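Local coordinates for protein putative rubredoxin reductase (PDB 3FG2) that probably passes electrons from NADH through its bound FAD to the ferredoxin that serves the cytochrome P450 CYP199A2, at residues 1-5 and 24-28; 15-20 and 300-304; 49-54 and 132-136. One frame throughout, in Å; residues are numbered along the deposited sequence.

Contact 1: residues 1-5 and 24-28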
ATOM      1  N   ASN A   1     -24.704 -22.082  -6.302  1.00 59.89           N
ATOM      2  CA  ASN A   1     -23.500 -22.775  -5.756  1.00 59.49           C
ATOM      3  C   ASN A   1     -23.193 -22.293  -4.336  1.00 59.09           C
ATOM      4  O   ASN A   1     -23.729 -21.282  -3.879  1.00 59.13           O
ATOM      5  CB  ASN A   1     -22.295 -22.524  -6.665  1.00 59.77           C
ATOM      6  CG  ASN A   1     -21.146 -23.471  -6.382  1.00 60.88           C
ATOM      7  OD1 ASN A   1     -20.061 -23.335  -6.947  1.00 61.99           O
ATOM      8  ND2 ASN A   1     -21.382 -24.445  -5.508  1.00 60.87           N
ATOM      9  N   ASP A   2     -22.316 -23.013  -3.646  1.00 58.54           N
ATOM     10  CA  ASP A   2     -21.957 -22.677  -2.271  1.00 57.41           C
ATOM     11  C   ASP A   2     -20.528 -22.147  -2.136  1.00 55.31           C
ATOM     12  O   ASP A   2     -20.191 -21.461  -1.166  1.00 54.68           O
ATOM     13  CB  ASP A   2     -22.111 -23.921  -1.396  1.00 59.07           C
ATOM     14  CG  ASP A   2     -21.982 -23.616   0.073  1.00 60.18           C
ATOM     15  OD1 ASP A   2     -21.770 -24.564   0.856  1.00 61.95           O
ATOM     16  OD2 ASP A   2     -22.105 -22.429   0.444  1.00 61.56           O
ATOM     17  N   THR A   3     -19.697 -22.475  -3.118  1.00 52.73           N
ATOM     18  CA  THR A   3     -18.298 -22.073  -3.128  1.00 50.13           C
ATOM     19  C   THR A   3     -18.053 -20.565  -3.215  1.00 47.42           C
ATOM     20  O   THR A   3     -18.773 -19.835  -3.901  1.00 45.64           O
ATOM     21  CB  THR A   3     -17.556 -22.759  -4.295  1.00 51.07           C
ATOM     22  OG1 THR A   3     -17.651 -24.182  -4.145  1.00 52.31           O
ATOM     23  CG2 THR A   3     -16.088 -22.352  -4.319  1.00 50.39           C
ATOM     24  N   VAL A   4     -17.027 -20.114  -2.495  1.00 44.37           N
ATOM     25  CA  VAL A   4     -16.626 -18.712  -2.492  1.00 42.13           C
ATOM     26  C   VAL A   4     -15.273 -18.655  -3.179  1.00 40.54           C
ATOM     27  O   VAL A   4     -14.297 -19.244  -2.706  1.00 40.53           O
ATOM     28  CB  VAL A   4     -16.469 -18.146  -1.064  1.00 41.10           C
ATOM     29  CG1 VAL A   4     -15.843 -16.757  -1.127  1.00 40.36           C
ATOM     30  CG2 VAL A   4     -17.820 -18.078  -0.377  1.00 38.50           C
ATOM     31  N   LEU A   5     -15.219 -17.951  -4.301  1.00 38.63           N
ATOM     32  CA  LEU A   5     -13.982 -17.838  -5.057  1.00 36.61           C
ATOM     33  C   LEU A   5     -13.286 -16.511  -4.792  1.00 34.90           C
ATOM     34  O   LEU A   5     -13.886 -15.445  -4.950  1.00 34.14           O
ATOM     35  CB  LEU A   5     -14.283 -17.981  -6.553  1.00 37.33           C
ATOM     36  CG  LEU A   5     -13.725 -19.210  -7.275  1.00 38.37           C
ATOM     37  CD1 LEU A   5     -13.892 -20.454  -6.416  1.00 37.91           C
ATOM     38  CD2 LEU A   5     -14.438 -19.365  -8.614  1.00 37.35           C
ATOM     39  N   LYS A  24     -16.486 -19.842  10.652  1.00 41.47           N
ATOM     40  CA  LYS A  24     -17.115 -21.126  10.363  1.00 42.68           C
ATOM     41  C   LYS A  24     -17.952 -21.191   9.086  1.00 43.80           C
ATOM     42  O   LYS A  24     -19.059 -21.738   9.094  1.00 43.81           O
ATOM     43  CB  LYS A  24     -17.990 -21.552  11.545  1.00 43.84           C
ATOM     44  CG  LYS A  24     -17.373 -22.585  12.481  1.00 45.56           C
ATOM     45  CD  LYS A  24     -16.266 -22.020  13.361  1.00 47.08           C
ATOM     46  CE  LYS A  24     -14.903 -22.121  12.702  1.00 48.28           C
ATOM     47  NZ  LYS A  24     -13.817 -21.725  13.642  1.00 48.82           N
ATOM     48  N   TYR A  25     -17.437 -20.639   7.990  1.00 43.93           N
ATOM     49  CA  TYR A  25     -18.167 -20.693   6.724  1.00 42.16           C
ATOM     50  C   TYR A  25     -18.177 -22.160   6.288  1.00 42.21           C
ATOM     51  O   TYR A  25     -17.130 -22.804   6.229  1.00 41.73           O
ATOM     52  CB  TYR A  25     -17.475 -19.843   5.658  1.00 39.95           C
ATOM     53  CG  TYR A  25     -18.289 -19.706   4.396  1.00 38.52           C
ATOM     54  CD1 TYR A  25     -19.421 -18.891   4.359  1.00 38.89           C
ATOM     55  CD2 TYR A  25     -17.952 -20.415   3.246  1.00 36.46           C
ATOM     56  CE1 TYR A  25     -20.197 -18.788   3.206  1.00 38.38           C
ATOM     57  CE2 TYR A  25     -18.721 -20.320   2.090  1.00 37.42           C
ATOM     58  CZ  TYR A  25     -19.841 -19.507   2.075  1.00 38.06           C
ATOM     59  OH  TYR A  25     -20.603 -19.412   0.930  1.00 39.59           O
ATOM     60  N   PRO A  26     -19.360 -22.707   5.981  1.00 43.01           N
ATOM     61  CA  PRO A  26     -19.486 -24.105   5.559  1.00 43.81           C
ATOM     62  C   PRO A  26     -19.060 -24.419   4.123  1.00 44.37           C
ATOM     63  O   PRO A  26     -18.488 -25.478   3.856  1.00 44.28           O
ATOM     64  CB  PRO A  26     -20.965 -24.390   5.794  1.00 43.85           C
ATOM     65  CG  PRO A  26     -21.595 -23.085   5.425  1.00 44.61           C
ATOM     66  CD  PRO A  26     -20.688 -22.081   6.118  1.00 44.41           C
ATOM     67  N   GLY A  27     -19.340 -23.496   3.208  1.00 44.47           N
ATOM     68  CA  GLY A  27     -19.001 -23.698   1.810  1.00 42.78           C
ATOM     69  C   GLY A  27     -17.534 -23.895   1.487  1.00 42.76           C
ATOM     70  O   GLY A  27     -16.669 -23.876   2.372  1.00 42.81           O
ATOM     71  N   ARG A  28     -17.264 -24.087   0.198  1.00 42.23           N
ATOM     72  CA  ARG A  28     -15.912 -24.292  -0.319  1.00 40.66           C
ATOM     73  C   ARG A  28     -15.223 -22.940  -0.489  1.00 38.41           C
ATOM     74  O   ARG A  28     -15.878 -21.934  -0.760  1.00 36.38           O
ATOM     75  CB  ARG A  28     -15.991 -25.000  -1.674  1.00 42.15           C
ATOM     76  CG  ARG A  28     -14.665 -25.230  -2.373  1.00 43.81           C
ATOM     77  CD  ARG A  28     -14.903 -25.591  -3.837  1.00 45.02           C
ATOM     78  NE  ARG A  28     -13.673 -25.949  -4.540  1.00 47.56           N
ATOM     79  CZ  ARG A  28     -13.588 -26.113  -5.859  1.00 48.47           C
ATOM     80  NH1 ARG A  28     -14.660 -25.948  -6.623  1.00 48.25           N
ATOM     81  NH2 ARG A  28     -12.434 -26.448  -6.414  1.00 49.11           N
TER
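A tyrosine hydroxyl does a backbone donor's work here: Tyr25 OH donates a hydrogen bond to the main-chain carbonyl oxygen Asp2 O, at 3.0 Å. The acceptor sits at the ring's edge, in its plane, and the C=O...O angle of 155° places the hydroxyl nearly head-on to the carbonyl. A chi1 of -172° turns the Tyr25 ring away from its own N and toward 1-5, where CE2 lies 3.5 Å from Val4 CG2. Leu20 of the preceding helix touches both residues. This is the first beta-alpha-beta crossover of the FAD-binding Rossmann fold: helix 11-22 ends in a Schellman motif at Lys24, and 24-28 leads back to strand 29-32 beside strand 4-7. The parallel pairing opens with Val4 N on Arg28 O, 2.8 Å and almost straight at 169°. A phenylalanine in place of Tyr25 would probably leave Asp2 O without its hydroxyl partner. The extended Arg28 chain runs past Thr3, its CB and CD both 3.1 Å from Thr3 OG1, and carries the guanidinium on to a salt bridge with Glu73. Gly27 CA lies 3.1 Å from Asp2 OD1.

Contact 2: residues 15-20 and 300-304; sequences QVAVSL and ARCVA
Ala300 and Ala304, one turn apart, set their methyls against helix 15-20, bringing helix 293-306 to an axis distance of 8.2 Å at a crossing angle of -42°. Helix 11-22, to which 15-20 belongs, follows the glycine-rich FAD-binding turn of the Rossmann fold, and the alanine methyls are consistent with so close an approach. Ala300 CB comes within 3.4 Å of the backbone at Val16 N and lies against the Gln15 chain at CG. Val16 holds CG2 anti to its N and turns CG1 between N and the carbonyl carbon (chi1 67°), which directs CG2 across the interface to Val303 CG1, 4.0 Å away. At the exposed margin Gln15 is bent at chi2, carrying its amide obliquely up to the Arg301 guanidinium; Gln15 OE1 and Arg301 NH1 stand 3.2 Å apart, with the two planes inclined at 39°. Leu20 reaches over with CD1 to Ala304 CA. Ser19 turns its hydroxyl back on its own helix: OG donates to Gln15 O at 3.1 Å, from above the carbonyl plane, and that oxygen also accepts from Ser19 N. On the side of the other helix, Ser19 CB meets Ala304 CB at 3.5 Å, tighter than usual for two carbons.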
ATOM      1  N   GLN A  15      -6.599 -12.808   3.841  1.00 28.73           N
ATOM      2  CA  GLN A  15      -7.382 -12.481   5.029  1.00 28.60           C
ATOM      3  C   GLN A  15      -8.855 -12.857   4.938  1.00 28.75           C
ATOM      4  O   GLN A  15      -9.428 -13.353   5.908  1.00 30.25           O
ATOM      5  CB  GLN A  15      -7.258 -10.992   5.355  1.00 28.54           C
ATOM      6  CG  GLN A  15      -7.871 -10.614   6.694  1.00 30.51           C
ATOM      7  CD  GLN A  15      -7.223 -11.346   7.858  1.00 33.94           C
ATOM      8  OE1 GLN A  15      -7.900 -12.027   8.640  1.00 33.57           O
ATOM      9  NE2 GLN A  15      -5.902 -11.211   7.981  1.00 33.09           N
ATOM     10  N   VAL A  16      -9.486 -12.621   3.793  1.00 28.75           N
ATOM     11  CA  VAL A  16     -10.895 -12.969   3.664  1.00 28.39           C
ATOM     12  C   VAL A  16     -11.053 -14.492   3.736  1.00 28.88           C
ATOM     13  O   VAL A  16     -12.014 -15.000   4.311  1.00 27.66           O
ATOM     14  CB  VAL A  16     -11.501 -12.443   2.348  1.00 27.72           C
ATOM     15  CG1 VAL A  16     -10.889 -13.153   1.164  1.00 28.37           C
ATOM     16  CG2 VAL A  16     -13.003 -12.633   2.364  1.00 27.28           C
ATOM     17  N   ALA A  17     -10.100 -15.218   3.165  1.00 29.85           N
ATOM     18  CA  ALA A  17     -10.152 -16.673   3.201  1.00 29.76           C
ATOM     19  C   ALA A  17     -10.111 -17.121   4.659  1.00 29.41           C
ATOM     20  O   ALA A  17     -10.968 -17.875   5.123  1.00 29.00           O
ATOM     21  CB  ALA A  17      -8.964 -17.265   2.439  1.00 27.78           C
ATOM     22  N   VAL A  18      -9.100 -16.641   5.372  1.00 29.90           N
ATOM     23  CA  VAL A  18      -8.922 -16.979   6.773  1.00 30.42           C
ATOM     24  C   VAL A  18     -10.102 -16.549   7.638  1.00 30.34           C
ATOM     25  O   VAL A  18     -10.644 -17.359   8.386  1.00 30.32           O
ATOM     26  CB  VAL A  18      -7.625 -16.354   7.315  1.00 30.45           C
ATOM     27  CG1 VAL A  18      -7.583 -16.453   8.833  1.00 30.90           C
ATOM     28  CG2 VAL A  18      -6.428 -17.068   6.704  1.00 29.69           C
ATOM     29  N   SER A  19     -10.507 -15.286   7.529  1.00 30.05           N
ATOM     30  CA  SER A  19     -11.618 -14.779   8.323  1.00 31.63           C
ATOM     31  C   SER A  19     -12.909 -15.518   8.017  1.00 33.70           C
ATOM     32  O   SER A  19     -13.793 -15.636   8.872  1.00 33.38           O
ATOM     33  CB  SER A  19     -11.817 -13.286   8.075  1.00 31.56           C
ATOM     34  OG  SER A  19     -10.722 -12.545   8.584  1.00 34.05           O
ATOM     35  N   LEU A  20     -13.016 -16.009   6.790  1.00 34.01           N
ATOM     36  CA  LEU A  20     -14.201 -16.738   6.373  1.00 34.77           C
ATOM     37  C   LEU A  20     -14.269 -18.033   7.189  1.00 35.65           C
ATOM     38  O   LEU A  20     -15.320 -18.386   7.733  1.00 32.93           O
ATOM     39  CB  LEU A  20     -14.105 -17.032   4.877  1.00 34.13           C
ATOM     40  CG  LEU A  20     -15.341 -16.995   3.974  1.00 34.08           C
ATOM     41  CD1 LEU A  20     -16.341 -15.936   4.424  1.00 31.07           C
ATOM     42  CD2 LEU A  20     -14.859 -16.722   2.543  1.00 32.48           C
ATOM     43  N   ALA A 300     -11.485  -7.229   4.453  1.00 26.36           N
ATOM     44  CA  ALA A 300     -11.633  -8.675   4.355  1.00 27.34           C
ATOM     45  C   ALA A 300     -12.546  -9.165   5.482  1.00 29.31           C
ATOM     46  O   ALA A 300     -13.449  -9.972   5.256  1.00 30.15           O
ATOM     47  CB  ALA A 300     -10.279  -9.351   4.448  1.00 25.72           C
ATOM     48  N   ARG A 301     -12.313  -8.669   6.695  1.00 30.17           N
ATOM     49  CA  ARG A 301     -13.129  -9.054   7.841  1.00 30.80           C
ATOM     50  C   ARG A 301     -14.598  -8.694   7.597  1.00 31.53           C
ATOM     51  O   ARG A 301     -15.499  -9.489   7.878  1.00 31.86           O
ATOM     52  CB  ARG A 301     -12.623  -8.355   9.108  1.00 31.58           C
ATOM     53  CG  ARG A 301     -11.356  -8.966   9.708  1.00 33.92           C
ATOM     54  CD  ARG A 301     -10.841  -8.123  10.875  1.00 36.59           C
ATOM     55  NE  ARG A 301      -9.974  -8.875  11.780  1.00 39.46           N
ATOM     56  CZ  ARG A 301      -8.796  -9.394  11.447  1.00 41.07           C
ATOM     57  NH1 ARG A 301      -8.325  -9.244  10.219  1.00 42.27           N
ATOM     58  NH2 ARG A 301      -8.092 -10.075  12.343  1.00 41.93           N
ATOM     59  N   CYS A 302     -14.828  -7.494   7.069  1.00 29.36           N
ATOM     60  CA  CYS A 302     -16.175  -7.024   6.786  1.00 29.93           C
ATOM     61  C   CYS A 302     -16.946  -7.953   5.847  1.00 31.78           C
ATOM     62  O   CYS A 302     -18.134  -8.226   6.061  1.00 30.72           O
ATOM     63  CB  CYS A 302     -16.119  -5.630   6.174  1.00 29.02           C
ATOM     64  SG  CYS A 302     -17.740  -4.962   5.794  1.00 29.51           S
ATOM     65  N   VAL A 303     -16.269  -8.418   4.796  1.00 32.91           N
ATOM     66  CA  VAL A 303     -16.877  -9.323   3.829  1.00 33.71           C
ATOM     67  C   VAL A 303     -17.102 -10.697   4.451  1.00 34.00           C
ATOM     68  O   VAL A 303     -18.173 -11.284   4.297  1.00 34.77           O
ATOM     69  CB  VAL A 303     -15.991  -9.473   2.575  1.00 33.75           C
ATOM     70  CG1 VAL A 303     -16.466 -10.649   1.721  1.00 33.78           C
ATOM     71  CG2 VAL A 303     -16.046  -8.194   1.766  1.00 35.07           C
ATOM     72  N   ALA A 304     -16.092 -11.206   5.151  1.00 33.23           N
ATOM     73  CA  ALA A 304     -16.201 -12.506   5.796  1.00 33.90           C
ATOM     74  C   ALA A 304     -17.383 -12.493   6.757  1.00 36.22           C
ATOM     75  O   ALA A 304     -18.132 -13.466   6.852  1.00 37.69           O
ATOM     76  CB  ALA A 304     -14.928 -12.825   6.549  1.00 33.14           C
TER

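Contact 3: residues 49-54 and 132-136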
ATOM      1  N   TYR A  49      13.465  -7.037   4.193  1.00 26.38           N
ATOM      2  CA  TYR A  49      13.850  -7.973   3.145  1.00 28.03           C
ATOM      3  C   TYR A  49      15.064  -7.525   2.324  1.00 29.26           C
ATOM      4  O   TYR A  49      15.980  -8.310   2.079  1.00 29.39           O
ATOM      5  CB  TYR A  49      12.683  -8.260   2.208  1.00 27.57           C
ATOM      6  CG  TYR A  49      12.988  -9.424   1.303  1.00 27.96           C
ATOM      7  CD1 TYR A  49      13.093 -10.714   1.817  1.00 28.12           C
ATOM      8  CD2 TYR A  49      13.261  -9.228  -0.052  1.00 28.39           C
ATOM      9  CE1 TYR A  49      13.473 -11.785   1.007  1.00 28.75           C
ATOM     10  CE2 TYR A  49      13.638 -10.285  -0.869  1.00 28.26           C
ATOM     11  CZ  TYR A  49      13.746 -11.562  -0.335  1.00 29.63           C
ATOM     12  OH  TYR A  49      14.136 -12.607  -1.138  1.00 27.64           O
ATOM     13  N   LEU A  50      15.076  -6.267   1.900  1.00 30.12           N
ATOM     14  CA  LEU A  50      16.190  -5.735   1.123  1.00 29.88           C
ATOM     15  C   LEU A  50      17.513  -5.867   1.871  1.00 31.18           C
ATOM     16  O   LEU A  50      18.584  -5.712   1.287  1.00 33.00           O
ATOM     17  CB  LEU A  50      15.936  -4.262   0.791  1.00 29.21           C
ATOM     18  CG  LEU A  50      15.271  -3.912  -0.544  1.00 29.03           C
ATOM     19  CD1 LEU A  50      14.373  -5.037  -1.025  1.00 30.92           C
ATOM     20  CD2 LEU A  50      14.489  -2.626  -0.369  1.00 28.16           C
ATOM     21  N   LYS A  51      17.438  -6.160   3.164  1.00 32.17           N
ATOM     22  CA  LYS A  51      18.639  -6.299   3.983  1.00 34.02           C
ATOM     23  C   LYS A  51      18.882  -7.746   4.410  1.00 34.31           C
ATOM     24  O   LYS A  51      19.888  -8.048   5.043  1.00 36.40           O
ATOM     25  CB  LYS A  51      18.515  -5.440   5.244  1.00 33.20           C
ATOM     26  CG  LYS A  51      17.986  -4.039   5.019  1.00 31.82           C
ATOM     27  CD  LYS A  51      17.718  -3.372   6.354  1.00 31.30           C
ATOM     28  CE  LYS A  51      17.195  -1.962   6.194  1.00 28.44           C
ATOM     29  NZ  LYS A  51      16.775  -1.434   7.520  1.00 29.40           N
ATOM     30  N   SER A  52      17.957  -8.637   4.078  1.00 35.63           N
ATOM     31  CA  SER A  52      18.088 -10.037   4.463  1.00 36.35           C
ATOM     32  C   SER A  52      18.976 -10.796   3.499  1.00 37.35           C
ATOM     33  O   SER A  52      19.609 -10.208   2.625  1.00 37.11           O
ATOM     34  CB  SER A  52      16.713 -10.708   4.508  1.00 35.98           C
ATOM     35  OG  SER A  52      16.162 -10.839   3.207  1.00 36.10           O
ATOM     36  N   GLY A  53      19.020 -12.111   3.674  1.00 39.38           N
ATOM     37  CA  GLY A  53      19.819 -12.950   2.806  1.00 42.64           C
ATOM     38  C   GLY A  53      18.958 -13.464   1.671  1.00 45.33           C
ATOM     39  O   GLY A  53      19.399 -14.283   0.863  1.00 46.36           O
ATOM     40  N   GLY A  54      17.717 -12.982   1.617  1.00 46.73           N
ATOM     41  CA  GLY A  54      16.805 -13.396   0.569  1.00 49.59           C
ATOM     42  C   GLY A  54      16.203 -14.774   0.777  1.00 52.42           C
ATOM     43  O   GLY A  54      16.171 -15.586  -0.149  1.00 51.99           O
ATOM     44  N   SER A 132      11.519  -7.383  -5.545  1.00 24.40           N
ATOM     45  CA  SER A 132      12.328  -7.037  -4.393  1.00 23.72           C
ATOM     46  C   SER A 132      13.614  -7.870  -4.395  1.00 25.52           C
ATOM     47  O   SER A 132      14.696  -7.364  -4.099  1.00 26.04           O
ATOM     48  CB  SER A 132      11.536  -7.286  -3.108  1.00 23.96           C
ATOM     49  OG  SER A 132      12.274  -6.884  -1.966  1.00 21.59           O
ATOM     50  N   GLU A 133      13.496  -9.147  -4.743  1.00 26.00           N
ATOM     51  CA  GLU A 133      14.654 -10.036  -4.770  1.00 27.48           C
ATOM     52  C   GLU A 133      15.695  -9.645  -5.820  1.00 28.41           C
ATOM     53  O   GLU A 133      16.900  -9.725  -5.556  1.00 28.08           O
ATOM     54  CB  GLU A 133      14.215 -11.486  -4.996  1.00 27.12           C
ATOM     55  CG  GLU A 133      15.372 -12.471  -5.047  1.00 26.06           C
ATOM     56  CD  GLU A 133      16.247 -12.417  -3.809  1.00 26.07           C
ATOM     57  OE1 GLU A 133      17.361 -12.972  -3.854  1.00 28.22           O
ATOM     58  OE2 GLU A 133      15.833 -11.826  -2.790  1.00 25.58           O
ATOM     59  N   VAL A 134      15.250  -9.226  -7.003  1.00 29.48           N
ATOM     60  CA  VAL A 134      16.202  -8.831  -8.041  1.00 31.57           C
ATOM     61  C   VAL A 134      16.939  -7.564  -7.611  1.00 30.91           C
ATOM     62  O   VAL A 134      18.146  -7.429  -7.810  1.00 33.25           O
ATOM     63  CB  VAL A 134      15.512  -8.566  -9.401  1.00 32.18           C
ATOM     64  CG1 VAL A 134      14.562  -9.702  -9.737  1.00 35.10           C
ATOM     65  CG2 VAL A 134      14.780  -7.249  -9.368  1.00 36.20           C
ATOM     66  N   LEU A 135      16.208  -6.638  -7.005  1.00 31.48           N
ATOM     67  CA  LEU A 135      16.799  -5.390  -6.551  1.00 31.61           C
ATOM     68  C   LEU A 135      17.826  -5.687  -5.458  1.00 30.71           C
ATOM     69  O   LEU A 135      18.900  -5.086  -5.418  1.00 29.95           O
ATOM     70  CB  LEU A 135      15.697  -4.464  -6.033  1.00 30.60           C
ATOM     71  CG  LEU A 135      16.057  -3.000  -5.772  1.00 31.99           C
ATOM     72  CD1 LEU A 135      16.868  -2.424  -6.935  1.00 30.37           C
ATOM     73  CD2 LEU A 135      14.766  -2.218  -5.581  1.00 32.88           C
ATOM     74  N   ARG A 136      17.495  -6.633  -4.586  1.00 30.30           N
ATOM     75  CA  ARG A 136      18.385  -7.025  -3.500  1.00 30.53           C
ATOM     76  C   ARG A 136      19.713  -7.547  -4.058  1.00 30.92           C
ATOM     77  O   ARG A 136      20.784  -7.237  -3.537  1.00 29.34           O
ATOM     78  CB  ARG A 136      17.721  -8.117  -2.652  1.00 32.19           C
ATOM     79  CG  ARG A 136      18.482  -8.485  -1.372  1.00 32.64           C
ATOM     80  CD  ARG A 136      17.799  -9.643  -0.656  1.00 32.47           C
ATOM     81  NE  ARG A 136      17.983 -10.904  -1.368  1.00 32.95           N
ATOM     82  CZ  ARG A 136      19.080 -11.654  -1.291  1.00 34.64           C
ATOM     83  NH1 ARG A 136      20.098 -11.277  -0.527  1.00 33.57           N
ATOM     84  NH2 ARG A 136      19.165 -12.782  -1.983  1.00 34.17           N
TER
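Tyr49 stretches out from its backbone (chi1 -169°) and Glu133 bends at chi2 (56°), and between them these torsions bring the tyrosine hydroxyl of loop 49-54 up to the carboxylate oxygen Glu133 OE2 on helix 129-138. Arg136, one helical turn on, bends at chi3 and sets its guanidinium beside the same carboxylate, facing the loop. The contact thus joins the long loop that follows strand 29-32 of the FAD-binding Rossmann domain to a helix in the pyridine nucleotide-disulphide oxidoreductase fold, with FAD about 7 Å from the Ser132 side chain. Arg136 grips Glu133 side-on: NE bonds to Glu133 OE2 at 2.7 Å, and NH2 to Glu133 OE1 at 2.6 Å on its syn lone pair, with both oxygens close to the guanidinium plane. This two-nitrogen grip, one to each oxygen, fixes the carboxylate's rotation. Tyr49 OH donates to the same Glu133 OE2, modelled at only 2.5 Å, a length to be taken with caution, with ring and carboxylate planes 62° apart.

The guanidinium in turn lays one face on the glycine turn, with Gly53 C and Gly54 CA each 3.2 Å above its plane; Gly54 has positive phi, which suits a glycine. Arg136 NH1 adds only a weak bond to Ser52 O. Ser52 shapes the loop as an ST turn: its OG accepts from Gly54 N and donates to Tyr49 O in the carbonyl plane, on a lone pair. Deeper in, the Ser132 hydroxyl, bonded to Leu45 O, lies at the edge of the Tyr49 ring, near its plane, with OG 3.2 Å from Tyr49 CD2.

In the fold
Contacts 1 and 2 are neighbours in the FAD-binding domain, their centres 12 Å apart, and share the unit of strand 4-7 and helix 11-22: Leu20 of contact 2 accepts a probable backbone bond from Tyr25 of contact 1 and packs on Val4. Contact 2 is the buried one, mostly carbon against carbon, with its polar groups at the margin or turned inward on their own helix. Contact 1, near the surface, relies on main-chain oxygens as acceptors. Contact 3, its centre about 30 Å from that of contact 2, is nested within the chain loop that contact 2 closes; partly buried, it alone is built round an ion pair, which a tyrosine from the loop joins.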